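PDB 5ZI1: insecticidal crystal protein Cry7Cal from Bacillus thuringiensis, which probably acts as a pore-forming insecticidal toxin that recognises receptors on gut cells of its host, the migratory locust being a known target. Local coordinates for residues S19-F24 / L227-L232; F218-T223 / I253-I258; L249-F254 / W452-V457; G291-L296 / G429-Y434. All blocks are in the same frame, centred on the assembly; numbering follows the deposited sequence.

Contact 1: S19-F24 / L227-L232; sequences SIIRTF and LDLLPL
I21 pushes its CD1 methyl into the turn D228-L229, where it lies 3.6 Å from D228 CB and 3.5 Å from L229 CD2, a carbon pair closer than ordinary van der Waals contact. The second torsion of I21 (chi2 -78°) swings CD1 into this place, while its other branch, CG2, comes within 4.1 Å of D228 CB. One helical turn on, F24 meets L232 through its CB, 3.7 Å from L232 CD1; the phenyl ring itself leads away from the contact, toward N149 and V43. The two segments belong to the helical N-terminal domain of a three-domain Cry toxin: residues 19-24 lie on helix 13-26, whereas the segment 227-232 forms the connection between helix 208-227 and helix 232-235. A type I turn from L227 to L230, closed by L230 N to L227 O at 2.9 Å, presents D228 and L229 to the first of these helices. Behind the first shell, the carboxylate of D228 makes a salt bridge through OD2 with R251, on the segment leading into strand 252-254. L229 also packs on A145 and Q146 of helix 141-165.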
# COMPACT_ATOMS: atom_id res chain seq x y z
N SER A 19 10.03 1.62 -6.62
CA SER A 19 11.19 0.73 -6.63
C SER A 19 11.76 0.55 -5.23
O SER A 19 12.08 -0.58 -4.84
CB SER A 19 12.25 1.28 -7.58
OG SER A 19 11.66 1.63 -8.83
N ILE A 20 11.88 1.64 -4.46
CA ILE A 20 12.40 1.53 -3.09
C ILE A 20 11.57 0.55 -2.29
O ILE A 20 12.11 -0.39 -1.69
CB ILE A 20 12.42 2.90 -2.40
CG1 ILE A 20 13.39 3.85 -3.10
CG2 ILE A 20 12.75 2.72 -0.89
CD1 ILE A 20 13.01 5.30 -2.94
N ILE A 21 10.25 0.75 -2.27
CA ILE A 21 9.36 -0.15 -1.54
C ILE A 21 9.60 -1.58 -1.97
O ILE A 21 9.84 -2.48 -1.14
CB ILE A 21 7.90 0.25 -1.77
CG1 ILE A 21 7.66 1.69 -1.32
CG2 ILE A 21 6.94 -0.74 -1.11
CD1 ILE A 21 7.52 1.86 0.13
N ARG A 22 9.56 -1.81 -3.28
CA ARG A 22 9.72 -3.15 -3.83
C ARG A 22 11.04 -3.76 -3.39
O ARG A 22 11.10 -4.93 -3.00
CB ARG A 22 9.63 -3.07 -5.36
CG ARG A 22 9.83 -4.39 -6.07
CD ARG A 22 10.30 -4.11 -7.48
NE ARG A 22 11.72 -3.82 -7.48
CZ ARG A 22 12.29 -2.85 -8.19
NH1 ARG A 22 11.54 -2.06 -8.96
NH2 ARG A 22 13.60 -2.67 -8.12
N THR A 23 12.12 -2.98 -3.48
CA THR A 23 13.41 -3.47 -3.03
C THR A 23 13.38 -3.95 -1.59
O THR A 23 13.87 -5.04 -1.28
CB THR A 23 14.45 -2.38 -3.23
OG1 THR A 23 14.32 -1.86 -4.55
CG2 THR A 23 15.85 -2.92 -3.02
N PHE A 24 12.81 -3.16 -0.69
CA PHE A 24 12.79 -3.57 0.71
C PHE A 24 11.83 -4.72 0.95
O PHE A 24 12.10 -5.59 1.77
CB PHE A 24 12.44 -2.38 1.61
CG PHE A 24 13.60 -1.47 1.86
CD1 PHE A 24 14.59 -1.84 2.76
CD2 PHE A 24 13.72 -0.27 1.18
CE1 PHE A 24 15.67 -1.02 2.99
CE2 PHE A 24 14.80 0.57 1.41
CZ PHE A 24 15.78 0.19 2.32
N LEU A 227 3.16 5.50 3.39
CA LEU A 227 2.45 4.44 4.12
C LEU A 227 2.97 3.05 3.78
O LEU A 227 3.07 2.18 4.66
CB LEU A 227 0.95 4.50 3.86
CG LEU A 227 0.22 5.80 4.12
CD1 LEU A 227 -1.30 5.60 3.96
CD2 LEU A 227 0.61 6.35 5.50
N ASP A 228 3.30 2.83 2.50
CA ASP A 228 3.78 1.52 2.07
C ASP A 228 5.09 1.14 2.75
O ASP A 228 5.46 -0.04 2.74
CB ASP A 228 3.93 1.48 0.54
CG ASP A 228 2.58 1.47 -0.19
OD1 ASP A 228 1.54 1.21 0.46
OD2 ASP A 228 2.55 1.71 -1.43
N LEU A 229 5.81 2.11 3.31
CA LEU A 229 7.00 1.80 4.11
C LEU A 229 6.64 1.18 5.46
O LEU A 229 7.40 0.35 5.96
CB LEU A 229 7.81 3.06 4.37
CG LEU A 229 8.66 3.68 3.26
CD1 LEU A 229 9.33 4.94 3.83
CD2 LEU A 229 9.69 2.70 2.72
N LEU A 230 5.50 1.56 6.05
CA LEU A 230 5.22 1.29 7.47
C LEU A 230 5.02 -0.19 7.79
O LEU A 230 5.39 -0.62 8.89
CB LEU A 230 4.01 2.09 7.95
CG LEU A 230 4.17 3.61 7.80
CD1 LEU A 230 2.95 4.36 8.30
CD2 LEU A 230 5.42 4.11 8.49
N PRO A 231 4.45 -1.01 6.90
CA PRO A 231 4.37 -2.46 7.21
C PRO A 231 5.73 -3.11 7.33
O PRO A 231 5.86 -4.14 8.00
CB PRO A 231 3.58 -3.04 6.04
CG PRO A 231 2.85 -1.87 5.45
CD PRO A 231 3.70 -0.68 5.66
N LEU A 232 6.77 -2.56 6.71
CA LEU A 232 8.09 -3.17 6.80
C LEU A 232 8.74 -2.93 8.15
O LEU A 232 9.55 -3.76 8.59
CB LEU A 232 8.98 -2.64 5.70
CG LEU A 232 8.51 -3.07 4.31
CD1 LEU A 232 9.14 -2.21 3.22
CD2 LEU A 232 8.85 -4.52 4.11

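Contact 2: F218-T223 / I253-I258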
# COMPACT_ATOMS: atom_id res chain seq x y z
N PHE A 218 -3.08 13.39 -2.81
CA PHE A 218 -2.20 13.27 -1.66
C PHE A 218 -2.27 11.86 -1.09
O PHE A 218 -1.23 11.22 -0.87
CB PHE A 218 -2.61 14.31 -0.62
CG PHE A 218 -1.84 14.23 0.65
CD1 PHE A 218 -0.65 14.91 0.80
CD2 PHE A 218 -2.35 13.53 1.73
CE1 PHE A 218 0.04 14.87 2.00
CE2 PHE A 218 -1.66 13.48 2.92
CZ PHE A 218 -0.47 14.15 3.06
N ARG A 219 -3.48 11.34 -0.90
CA ARG A 219 -3.64 9.97 -0.43
C ARG A 219 -2.90 8.99 -1.35
O ARG A 219 -2.16 8.12 -0.88
CB ARG A 219 -5.12 9.61 -0.34
CG ARG A 219 -5.41 8.12 -0.27
CD ARG A 219 -6.85 7.87 0.17
NE ARG A 219 -7.80 8.54 -0.72
CZ ARG A 219 -9.07 8.82 -0.39
NH1 ARG A 219 -9.55 8.47 0.82
NH2 ARG A 219 -9.86 9.46 -1.27
N ARG A 220 -3.08 9.13 -2.67
CA ARG A 220 -2.49 8.15 -3.58
C ARG A 220 -0.98 8.21 -3.53
O ARG A 220 -0.32 7.18 -3.33
CB ARG A 220 -2.97 8.39 -5.01
CG ARG A 220 -2.37 7.42 -5.98
CD ARG A 220 -2.92 7.60 -7.39
NE ARG A 220 -2.33 8.77 -8.03
CZ ARG A 220 -2.96 9.92 -8.23
NH1 ARG A 220 -4.23 10.07 -7.84
NH2 ARG A 220 -2.33 10.92 -8.83
N GLU A 221 -0.40 9.40 -3.69
CA GLU A 221 1.05 9.51 -3.74
C GLU A 221 1.69 9.21 -2.38
O GLU A 221 2.74 8.56 -2.33
CB GLU A 221 1.45 10.89 -4.25
CG GLU A 221 1.06 11.12 -5.75
CD GLU A 221 1.78 12.32 -6.34
OE1 GLU A 221 2.68 12.85 -5.66
OE2 GLU A 221 1.45 12.73 -7.49
N MET A 222 1.09 9.68 -1.27
CA MET A 222 1.70 9.48 0.05
C MET A 222 1.53 8.06 0.56
O MET A 222 2.31 7.61 1.41
CB MET A 222 1.14 10.45 1.08
CG MET A 222 1.38 11.89 0.71
SD MET A 222 3.14 12.24 0.53
CE MET A 222 3.59 12.31 2.29
N THR A 223 0.50 7.35 0.07
CA THR A 223 0.45 5.91 0.27
C THR A 223 1.71 5.26 -0.29
O THR A 223 2.37 4.46 0.40
CB THR A 223 -0.81 5.36 -0.40
OG1 THR A 223 -1.96 5.89 0.28
CG2 THR A 223 -0.85 3.83 -0.37
N ILE A 253 -5.81 2.15 -4.06
CA ILE A 253 -5.72 3.58 -4.31
C ILE A 253 -6.33 3.92 -5.67
O ILE A 253 -6.45 3.07 -6.56
CB ILE A 253 -4.28 4.09 -4.23
CG1 ILE A 253 -3.39 3.32 -5.17
CG2 ILE A 253 -3.78 4.03 -2.76
CD1 ILE A 253 -1.91 3.60 -4.90
N PHE A 254 -6.71 5.19 -5.81
CA PHE A 254 -7.45 5.67 -6.98
C PHE A 254 -6.68 6.74 -7.72
O PHE A 254 -6.17 7.69 -7.10
CB PHE A 254 -8.83 6.20 -6.60
CG PHE A 254 -9.80 5.10 -6.25
CD1 PHE A 254 -9.73 4.45 -5.00
CD2 PHE A 254 -10.74 4.66 -7.19
CE1 PHE A 254 -10.62 3.44 -4.67
CE2 PHE A 254 -11.62 3.64 -6.88
CZ PHE A 254 -11.55 3.01 -5.62
N THR A 255 -6.58 6.58 -9.04
CA THR A 255 -6.02 7.59 -9.93
C THR A 255 -7.01 8.74 -10.09
O THR A 255 -8.18 8.64 -9.69
CB THR A 255 -5.67 6.97 -11.30
OG1 THR A 255 -6.73 6.12 -11.76
CG2 THR A 255 -4.37 6.16 -11.24
N ASP A 256 -6.54 9.85 -10.67
CA ASP A 256 -7.39 11.03 -10.78
C ASP A 256 -8.65 10.71 -11.59
O ASP A 256 -8.62 9.88 -12.50
CB ASP A 256 -6.65 12.19 -11.43
CG ASP A 256 -5.47 12.67 -10.60
OD1 ASP A 256 -5.37 12.26 -9.42
OD2 ASP A 256 -4.66 13.47 -11.13
N PRO A 257 -9.78 11.35 -11.27
CA PRO A 257 -11.00 11.06 -12.03
C PRO A 257 -10.81 11.35 -13.51
O PRO A 257 -10.07 12.26 -13.90
CB PRO A 257 -12.05 11.97 -11.39
CG PRO A 257 -11.50 12.18 -9.92
CD PRO A 257 -10.01 12.27 -10.14
N ILE A 258 -11.45 10.53 -14.34
CA ILE A 258 -11.32 10.65 -15.80
C ILE A 258 -12.39 11.65 -16.22
O ILE A 258 -13.51 11.30 -16.60
CB ILE A 258 -11.48 9.31 -16.51
CG1 ILE A 258 -10.54 8.24 -15.93
CG2 ILE A 258 -11.26 9.47 -18.01
CD1 ILE A 258 -10.83 6.89 -16.54
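R220 and I253 mark the closest backbone approach, CA to CA 5.6 Å, where helix 208-227 passes strand 252-254. This is an interface between the helical N-terminal domain and the beta-prism middle domain of the three-domain Cry fold: the helix lies against an outermost strand of a three-stranded antiparallel sheet, and from F254 the chain continues past the helix to D256. R220 carries the polar part of the contact. Its CG is anti to the backbone N (chi1 179°), and the chain bends at chi3, which turns NE toward the 253-258 segment. NH1 donates to F254 O over 3.2 Å, in the carbonyl plane and on a lone pair, with an N-H...O angle of 159°. The same nitrogen forms a salt bridge with D256 OD1 at 2.9 Å, meeting the oxygen from above the carboxylate plane; NH2 adds a weak bond to OD1, and the two flat groups stand 68° apart. Each acceptor residue has a further partner, N216 ND2 for F254 O and R217 NH1 for D256 OD2, so F254 and D256 are held from the helix side by more than one residue. On the T223 side of this polar cluster the contact is apolar. The T223 and I253 side chains lie alongside each other, pointing opposite ways, with T223 CG2 3.8 Å from I253 CG2. The other branch of I253 crosses the aliphatic part of R220 at about a right angle, its CD1 resting 4.0 Å from R220 CG.

Contact 3: L249-F254 / W452-V457; sequences LTRQIF and WTHVSV
L249 sets its CD1 methyl squarely over the H454 imidazole, 3.4 Å from the ring centroid and 8° off the normal, a CH-pi contact over the face. H454 has CG anti to the backbone N (chi1 -163°), and its ND1 pairs with S456 OG at 2.7 Å, a bond that helps to fix the rotation of the ring. S456 places OG between its backbone N and carbonyl carbon (chi1 60°), where it accepts an almost straight bond from L249 N at 3.1 Å. R251, bent at chi2, brings its guanidinium back to the same histidine: NH2 lies 3.7 Å from H454 CD2, and H454 CB sits over one guanidinium face, toward its rim. Besides its partner D228, R251 NH2 bonds H430 NE2. A bound acetate, probably from the crystallisation liquor, lies about 4 Å from the R251 side chain. A water donates to L249 O and R251 O and accepts from H454 N, bridging the two segments beside the I253-W452 pair. That pair keeps regular antiparallel bonding, with I253 N to W452 O 3.0 Å and W452 N to I253 O 2.8 Å. In the middle domain's beta prism, strand 448-454 runs between 252-254 and 430-437; T223 of helix 208-227 touches R251, and M25 of helix 13-26 touches L249 and S456.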
# COMPACT_ATOMS: atom_id res chain seq x y z
N LEU A 249 0.78 -5.72 0.25
CA LEU A 249 0.08 -4.46 0.47
C LEU A 249 -1.31 -4.57 -0.15
O LEU A 249 -1.45 -4.51 -1.37
CB LEU A 249 0.83 -3.30 -0.18
CG LEU A 249 2.29 -3.10 0.17
CD1 LEU A 249 2.95 -2.15 -0.84
CD2 LEU A 249 2.42 -2.56 1.61
N THR A 250 -2.34 -4.67 0.68
CA THR A 250 -3.69 -4.89 0.19
C THR A 250 -4.48 -3.61 -0.02
O THR A 250 -5.66 -3.69 -0.35
CB THR A 250 -4.45 -5.77 1.18
OG1 THR A 250 -4.50 -5.10 2.44
CG2 THR A 250 -3.76 -7.12 1.34
N ARG A 251 -3.88 -2.45 0.20
CA ARG A 251 -4.63 -1.21 0.12
C ARG A 251 -4.95 -0.86 -1.33
O ARG A 251 -4.16 -1.13 -2.24
CB ARG A 251 -3.85 -0.07 0.79
CG ARG A 251 -2.78 0.61 -0.05
CD ARG A 251 -1.64 -0.32 -0.38
NE ARG A 251 -0.57 0.29 -1.18
CZ ARG A 251 -0.61 0.50 -2.50
NH1 ARG A 251 -1.69 0.17 -3.21
NH2 ARG A 251 0.44 1.05 -3.10
N GLN A 252 -6.11 -0.26 -1.55
CA GLN A 252 -6.56 0.16 -2.87
C GLN A 252 -6.44 1.67 -2.99
O GLN A 252 -6.94 2.41 -2.14
CB GLN A 252 -8.01 -0.29 -3.10
CG GLN A 252 -8.64 0.13 -4.45
CD GLN A 252 -10.05 -0.43 -4.59
OE1 GLN A 252 -10.29 -1.37 -5.35
NE2 GLN A 252 -10.99 0.11 -3.82
N ILE A 253 -5.81 2.15 -4.06
CA ILE A 253 -5.72 3.58 -4.31
C ILE A 253 -6.33 3.92 -5.67
O ILE A 253 -6.45 3.07 -6.56
CB ILE A 253 -4.28 4.09 -4.23
CG1 ILE A 253 -3.39 3.32 -5.17
CG2 ILE A 253 -3.78 4.03 -2.76
CD1 ILE A 253 -1.91 3.60 -4.90
N PHE A 254 -6.71 5.19 -5.81
CA PHE A 254 -7.45 5.67 -6.98
C PHE A 254 -6.68 6.74 -7.72
O PHE A 254 -6.17 7.69 -7.10
CB PHE A 254 -8.83 6.20 -6.60
CG PHE A 254 -9.80 5.10 -6.25
CD1 PHE A 254 -9.73 4.45 -5.00
CD2 PHE A 254 -10.74 4.66 -7.19
CE1 PHE A 254 -10.62 3.44 -4.67
CE2 PHE A 254 -11.62 3.64 -6.88
CZ PHE A 254 -11.55 3.01 -5.62
N TRP A 452 -6.88 0.80 -8.10
CA TRP A 452 -5.74 -0.09 -8.32
C TRP A 452 -5.34 -0.78 -7.02
O TRP A 452 -5.39 -0.17 -5.94
CB TRP A 452 -4.55 0.72 -8.86
CG TRP A 452 -4.90 1.56 -10.05
CD1 TRP A 452 -5.50 2.77 -10.05
CD2 TRP A 452 -4.67 1.21 -11.43
NE1 TRP A 452 -5.67 3.21 -11.35
CE2 TRP A 452 -5.16 2.28 -12.21
CE3 TRP A 452 -4.10 0.11 -12.07
CZ2 TRP A 452 -5.09 2.27 -13.61
CZ3 TRP A 452 -4.03 0.11 -13.46
CH2 TRP A 452 -4.52 1.19 -14.21
N THR A 453 -4.89 -2.03 -7.13
CA THR A 453 -4.26 -2.75 -6.03
C THR A 453 -2.81 -3.09 -6.39
O THR A 453 -2.44 -3.14 -7.56
CB THR A 453 -5.01 -4.03 -5.68
OG1 THR A 453 -5.04 -4.91 -6.82
CG2 THR A 453 -6.43 -3.70 -5.19
N HIS A 454 -2.01 -3.31 -5.35
CA HIS A 454 -0.57 -3.50 -5.47
C HIS A 454 -0.24 -4.92 -5.90
O HIS A 454 -0.87 -5.89 -5.46
CB HIS A 454 0.08 -3.21 -4.11
CG HIS A 454 1.55 -2.98 -4.17
ND1 HIS A 454 2.47 -3.95 -3.81
CD2 HIS A 454 2.27 -1.89 -4.50
CE1 HIS A 454 3.69 -3.47 -3.95
NE2 HIS A 454 3.60 -2.22 -4.35
N VAL A 455 0.77 -5.07 -6.77
CA VAL A 455 1.05 -6.38 -7.36
C VAL A 455 1.74 -7.33 -6.38
O VAL A 455 1.84 -8.54 -6.66
CB VAL A 455 1.83 -6.16 -8.68
CG1 VAL A 455 2.33 -7.46 -9.30
CG2 VAL A 455 0.93 -5.45 -9.68
N SER A 456 2.15 -6.85 -5.19
CA SER A 456 2.67 -7.78 -4.19
C SER A 456 1.60 -8.73 -3.69
O SER A 456 1.92 -9.81 -3.19
CB SER A 456 3.27 -7.01 -3.01
OG SER A 456 2.29 -6.19 -2.40
N VAL A 457 0.33 -8.35 -3.79
CA VAL A 457 -0.73 -9.28 -3.44
C VAL A 457 -0.79 -10.38 -4.49
O VAL A 457 -0.88 -10.11 -5.69
CB VAL A 457 -2.08 -8.57 -3.35
CG1 VAL A 457 -3.13 -9.53 -2.77
CG2 VAL A 457 -1.94 -7.30 -2.55
O HOH W 1 -3.29 -3.68 -2.84

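Contact 4: G291-L296 / G429-Y434; sequences GLFQWL and GHRLSY
Inside the beta-prism middle domain, where strand 294-306 of one sheet passes strand 430-437 of another, R431 meets two aromatic rings. W295 CZ3 lies over the centre of one guanidinium face, 3.5 Å from R431 CZ, with the planes 55° apart. F293 presents its edge, CZ being 3.8 Å from R431 NH1, and its ring plane is nearly perpendicular to the guanidinium. The rings also support each other, F293 CE2 sitting over the centre of one face of W295. R431 bends at chi3 (64°), which turns NE off the line of the chain; NE pairs with D353 and NH1 with T453 OG1, so the charge beside the rings has partners in neighbouring strands. At the other end L296 packs CD2 3.9 Å from L432 CG, and its CB 3.6 Å from S433 O. Segments 294-296 and 430-434 run at 102° to each other and share no direct hydrogen bond; two waters bridge the backbones. One accepts from L296 N and donates to L432 O at 2.7 Å; the other donates to S433 O and, weakly, to Q294 O. S433 and Y434 together face G451 in a classic beta bulge of the 430-437 strand.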
# COMPACT_ATOMS: atom_id res chain seq x y z
N GLY A 291 -13.03 -3.79 2.50
CA GLY A 291 -13.53 -5.15 2.56
C GLY A 291 -12.40 -6.16 2.42
O GLY A 291 -11.22 -5.80 2.37
N LEU A 292 -12.78 -7.43 2.38
CA LEU A 292 -11.87 -8.47 1.94
C LEU A 292 -11.26 -8.11 0.59
O LEU A 292 -11.87 -7.39 -0.21
CB LEU A 292 -12.62 -9.80 1.86
CG LEU A 292 -13.31 -10.12 3.20
CD1 LEU A 292 -14.20 -11.34 3.08
CD2 LEU A 292 -12.26 -10.31 4.29
N PHE A 293 -10.04 -8.56 0.34
CA PHE A 293 -9.39 -8.13 -0.88
C PHE A 293 -10.15 -8.69 -2.09
O PHE A 293 -10.65 -9.81 -2.06
CB PHE A 293 -7.92 -8.58 -0.86
CG PHE A 293 -7.14 -8.10 -2.04
CD1 PHE A 293 -6.44 -6.91 -1.98
CD2 PHE A 293 -7.14 -8.83 -3.24
CE1 PHE A 293 -5.72 -6.44 -3.10
CE2 PHE A 293 -6.43 -8.37 -4.37
CZ PHE A 293 -5.71 -7.18 -4.29
N GLN A 294 -10.25 -7.90 -3.17
CA GLN A 294 -11.12 -8.23 -4.29
C GLN A 294 -10.39 -8.13 -5.62
O GLN A 294 -9.68 -7.15 -5.88
CB GLN A 294 -12.36 -7.33 -4.35
CG GLN A 294 -13.30 -7.43 -3.18
CD GLN A 294 -14.50 -6.51 -3.33
OE1 GLN A 294 -15.53 -6.90 -3.86
NE2 GLN A 294 -14.38 -5.28 -2.85
N TRP A 295 -10.58 -9.14 -6.47
CA TRP A 295 -9.94 -9.22 -7.77
C TRP A 295 -10.97 -8.84 -8.83
O TRP A 295 -12.08 -9.37 -8.83
CB TRP A 295 -9.40 -10.62 -8.03
CG TRP A 295 -8.49 -11.06 -6.94
CD1 TRP A 295 -8.85 -11.61 -5.74
CD2 TRP A 295 -7.07 -10.94 -6.92
NE1 TRP A 295 -7.74 -11.86 -4.99
CE2 TRP A 295 -6.63 -11.45 -5.68
CE3 TRP A 295 -6.12 -10.45 -7.82
CZ2 TRP A 295 -5.28 -11.50 -5.33
CZ3 TRP A 295 -4.80 -10.50 -7.49
CH2 TRP A 295 -4.38 -11.02 -6.24
N LEU A 296 -10.60 -7.89 -9.70
CA LEU A 296 -11.54 -7.42 -10.71
C LEU A 296 -11.68 -8.47 -11.80
O LEU A 296 -10.68 -8.85 -12.42
CB LEU A 296 -11.07 -6.10 -11.29
CG LEU A 296 -12.02 -5.39 -12.23
CD1 LEU A 296 -13.37 -5.24 -11.58
CD2 LEU A 296 -11.46 -4.03 -12.62
N GLY A 429 3.77 -2.04 -10.78
CA GLY A 429 3.53 -2.19 -9.36
C GLY A 429 2.07 -2.31 -8.99
O GLY A 429 1.75 -2.66 -7.85
N HIS A 430 1.18 -2.03 -9.94
CA HIS A 430 -0.24 -1.95 -9.64
C HIS A 430 -1.05 -2.60 -10.75
O HIS A 430 -0.62 -2.71 -11.90
CB HIS A 430 -0.66 -0.48 -9.43
CG HIS A 430 -0.14 0.14 -8.16
ND1 HIS A 430 1.11 0.72 -8.07
CD2 HIS A 430 -0.70 0.25 -6.93
CE1 HIS A 430 1.29 1.17 -6.84
NE2 HIS A 430 0.21 0.89 -6.12
N ARG A 431 -2.26 -3.03 -10.38
CA ARG A 431 -3.19 -3.65 -11.30
C ARG A 431 -4.56 -3.03 -11.07
O ARG A 431 -4.88 -2.63 -9.95
CB ARG A 431 -3.28 -5.19 -11.09
CG ARG A 431 -4.25 -5.58 -9.99
CD ARG A 431 -4.44 -7.07 -9.83
NE ARG A 431 -3.22 -7.76 -9.42
CZ ARG A 431 -2.72 -7.72 -8.18
NH1 ARG A 431 -3.30 -6.99 -7.24
NH2 ARG A 431 -1.61 -8.40 -7.91
N LEU A 432 -5.35 -2.94 -12.14
CA LEU A 432 -6.66 -2.33 -12.02
C LEU A 432 -7.54 -3.19 -11.13
O LEU A 432 -7.53 -4.42 -11.23
CB LEU A 432 -7.31 -2.15 -13.39
CG LEU A 432 -8.65 -1.42 -13.51
CD1 LEU A 432 -8.56 0.07 -13.19
CD2 LEU A 432 -9.15 -1.58 -14.96
N SER A 433 -8.30 -2.55 -10.24
CA SER A 433 -9.15 -3.29 -9.34
C SER A 433 -10.57 -2.77 -9.27
O SER A 433 -11.46 -3.53 -8.84
CB SER A 433 -8.55 -3.32 -7.92
OG SER A 433 -8.23 -2.02 -7.43
N TYR A 434 -10.85 -1.54 -9.67
CA TYR A 434 -12.18 -1.01 -9.43
C TYR A 434 -12.47 0.09 -10.43
O TYR A 434 -11.56 0.64 -11.05
CB TYR A 434 -12.32 -0.49 -7.97
CG TYR A 434 -13.76 -0.46 -7.52
CD1 TYR A 434 -14.38 -1.61 -7.05
CD2 TYR A 434 -14.53 0.69 -7.65
CE1 TYR A 434 -15.71 -1.62 -6.69
CE2 TYR A 434 -15.88 0.69 -7.29
CZ TYR A 434 -16.45 -0.47 -6.80
OH TYR A 434 -17.78 -0.50 -6.43
O HOH W 2 -11.44 -5.44 -6.67
O HOH W 3 -7.75 -6.78 -9.93

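Contacts 1 and 2 alternate along the chain and both use helix 208-227 or the turn directly after it, yet their centres lie about 17 Å apart. Contact 1 stays within the helical domain, whereas contact 2 joins that domain to the beta prism. Strand 252-254 carries contact 2 into contact 3, whose centre is about 12 Å away. Contact 4 is nested inside the loop that contact 3 closes, with centres about 6 Å apart; strands 430-437 and 448-454 link them as sheet neighbours. Contact 2 and the D228-R251 salt bridge between contacts 1 and 3 join the two domains near the middle of the molecule, while contact 4 lies within the prism.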